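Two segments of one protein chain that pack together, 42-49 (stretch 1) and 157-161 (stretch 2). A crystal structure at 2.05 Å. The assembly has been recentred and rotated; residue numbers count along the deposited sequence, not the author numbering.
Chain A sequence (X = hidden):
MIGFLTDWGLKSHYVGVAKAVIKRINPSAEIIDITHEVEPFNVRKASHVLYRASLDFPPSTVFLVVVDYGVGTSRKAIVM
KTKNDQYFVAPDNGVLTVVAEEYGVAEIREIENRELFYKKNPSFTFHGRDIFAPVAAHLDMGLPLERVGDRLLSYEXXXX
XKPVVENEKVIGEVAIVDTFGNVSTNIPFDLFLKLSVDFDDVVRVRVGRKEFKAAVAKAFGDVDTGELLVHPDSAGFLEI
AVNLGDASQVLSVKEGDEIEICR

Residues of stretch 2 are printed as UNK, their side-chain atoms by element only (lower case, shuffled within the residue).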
# COMPACT_ATOMS: atom_id res chain seq x y z
N ASN A 42 7.62 -5.54 15.83
CA ASN A 42 6.53 -5.83 16.76
C ASN A 42 5.85 -7.19 16.54
O ASN A 42 4.73 -7.26 15.99
CB ASN A 42 5.48 -4.72 16.72
CG ASN A 42 4.63 -4.69 17.98
OD1 ASN A 42 4.28 -5.72 18.53
ND2 ASN A 42 4.28 -3.48 18.43
N VAL A 43 6.51 -8.25 16.99
CA VAL A 43 5.98 -9.59 16.84
C VAL A 43 4.68 -9.78 17.61
O VAL A 43 3.79 -10.51 17.17
CB VAL A 43 7.02 -10.66 17.29
CG1 VAL A 43 8.24 -10.61 16.38
CG2 VAL A 43 7.43 -10.40 18.72
N ARG A 44 4.54 -9.14 18.76
CA ARG A 44 3.31 -9.27 19.54
C ARG A 44 2.11 -8.79 18.72
O ARG A 44 1.08 -9.47 18.66
CB ARG A 44 3.39 -8.47 20.84
CG ARG A 44 2.16 -8.64 21.74
CD ARG A 44 2.38 -8.01 23.11
NE ARG A 44 3.53 -8.58 23.80
CZ ARG A 44 3.57 -9.81 24.31
NH1 ARG A 44 2.51 -10.61 24.22
NH2 ARG A 44 4.67 -10.25 24.91
N LYS A 45 2.25 -7.63 18.10
CA LYS A 45 1.18 -7.07 17.27
C LYS A 45 0.91 -7.98 16.07
O LYS A 45 -0.23 -8.30 15.75
CB LYS A 45 1.57 -5.67 16.77
CG LYS A 45 0.87 -5.25 15.47
CD LYS A 45 -0.63 -5.17 15.63
CE LYS A 45 -1.09 -3.74 15.84
NZ LYS A 45 -0.79 -2.85 14.67
N ALA A 46 1.98 -8.41 15.42
CA ALA A 46 1.85 -9.29 14.27
C ALA A 46 1.12 -10.60 14.63
O ALA A 46 0.31 -11.10 13.85
CB ALA A 46 3.23 -9.61 13.68
N SER A 47 1.38 -11.14 15.82
CA SER A 47 0.75 -12.40 16.23
C SER A 47 -0.77 -12.24 16.28
O SER A 47 -1.51 -13.13 15.87
CB SER A 47 1.30 -12.89 17.59
OG SER A 47 0.85 -12.12 18.69
N HIS A 48 -1.23 -11.09 16.75
CA HIS A 48 -2.67 -10.80 16.81
C HIS A 48 -3.27 -10.58 15.43
O HIS A 48 -4.31 -11.16 15.10
CB HIS A 48 -2.92 -9.57 17.68
CG HIS A 48 -2.76 -9.82 19.14
ND1 HIS A 48 -3.59 -10.66 19.84
CD2 HIS A 48 -1.85 -9.35 20.03
CE1 HIS A 48 -3.21 -10.70 21.11
NE2 HIS A 48 -2.16 -9.91 21.25
N VAL A 49 -2.64 -9.73 14.62
CA VAL A 49 -3.12 -9.45 13.26
C VAL A 49 -3.20 -10.74 12.44
O VAL A 49 -4.15 -10.95 11.69
CB VAL A 49 -2.19 -8.46 12.51
CG1 VAL A 49 -2.67 -8.31 11.06
CG2 VAL A 49 -2.20 -7.08 13.19
N UNK A 157 7.07 -19.28 22.66
CA UNK A 157 5.76 -18.71 22.95
C UNK A 157 5.88 -17.34 23.59
O UNK A 157 6.73 -17.13 24.46
c UNK A 157 4.73 -20.99 23.23
c UNK A 157 4.96 -19.63 23.89
c UNK A 157 3.63 -18.98 24.25
N UNK A 158 5.04 -16.41 23.16
CA UNK A 158 5.02 -15.07 23.72
C UNK A 158 4.26 -15.10 25.04
O UNK A 158 3.11 -15.54 25.09
c UNK A 158 5.05 -13.65 21.50
c UNK A 158 6.36 -12.99 21.88
c UNK A 158 4.31 -14.09 22.77
c UNK A 158 4.16 -12.68 20.73
N UNK A 159 4.89 -14.62 26.10
CA UNK A 159 4.22 -14.60 27.40
C UNK A 159 3.09 -13.59 27.34
O UNK A 159 3.32 -12.40 27.12
n UNK A 159 8.96 -16.38 29.05
c UNK A 159 5.21 -14.22 28.50
c UNK A 159 6.23 -15.31 28.82
c UNK A 159 8.18 -15.98 30.26
c UNK A 159 7.18 -14.88 29.93
N UNK A 160 1.86 -14.06 27.53
CA UNK A 160 0.70 -13.19 27.51
C UNK A 160 -0.23 -13.49 28.67
O UNK A 160 -0.51 -14.65 28.96
c UNK A 160 0.11 -11.80 22.49
se UNK A 160 -0.47 -13.40 23.42
c UNK A 160 0.72 -13.30 24.95
c UNK A 160 -0.09 -13.37 26.22
N UNK A 161 -0.72 -12.44 29.32
CA UNK A 161 -1.65 -12.60 30.43
C UNK A 161 -3.03 -12.79 29.83
O UNK A 161 -3.66 -11.83 29.38
c UNK A 161 -1.62 -11.35 31.31
n UNK A 161 -3.66 -9.94 34.19
n UNK A 161 -2.80 -11.64 35.49
c UNK A 161 -2.63 -11.35 32.44
n UNK A 161 -4.72 -10.57 36.14
c UNK A 161 -3.73 -10.72 35.27
c UNK A 161 -2.62 -10.02 33.18

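Position 157 carries three side-chain carbons, one bonded to CA and bearing the other two. A fork at the first carbon with no heteroatom identifies Val 157. Its side chain is out of reach of stretch 1, so the contact makes no demand on it; it simply precedes the residues that make the contact.

Position 158 has four carbons, forked at the second. Its CA-to-CB bond points toward the helix, and one terminal methyl lies 3.7 Å from CA of Arg 44. The other methyl is 4.2 Å from CG2 of Val 43. A four-carbon side chain forked at its second carbon is leucine. In Leu 158 the fork spreads two methyls over the helix surface: CD1 also comes within 3.9 Å of OG of Ser 47. That hydroxyl is already engaged, donating to the backbone O of Arg 44 at 2.7 Å, which makes an apolar neighbor easier to accommodate.

Position 159 shows four carbons in a row ending in nitrogen, the pattern of lysine. Its CA-to-CB bond points away from the helix, so the charged chain of Lys 159 remains exposed. The backbone does the work here: NH2 of Arg 44 donates a weak hydrogen bond to O of Lys 159 (3.4 Å, with an N-H...O angle of 133°).

Position 160 is unbranched: two carbons, a selenium and a final carbon. That last carbon lies 3.2 Å from NH1 of Arg 44 and also 3.2 Å from NE2 of His 48. Selenium within such a chain marks selenomethionine, Met 160. Its long, flexible side chain carries CE to the edge of the Arg 44 guanidinium, while SE sits 5.1 Å from the centroid of the His 48 ring in an oblique approach. High B values counsel caution about these short distances.

Position 161 has three carbons, a nitrogen, and then a carbon bearing two more nitrogens: a guanidinium, hence Arg 161. Exposed, poorly ordered and out of reach of stretch 1, its side chain takes no part.

The contact therefore rests on alternation. Leu 158 and Met 160 direct CB toward the helix, whereas Lys 159 between them turns away. The CA-to-CB bond of Arg 44 points sideways to stretch 2, but the end of its side chain comes nearer, its extended start and bent end bringing the guanidinium to the segment. The two stretches together bury 290 Å², both sides summed, mostly by packing, with one weak hydrogen bond.

Stretch 2 157-161: VLKMR
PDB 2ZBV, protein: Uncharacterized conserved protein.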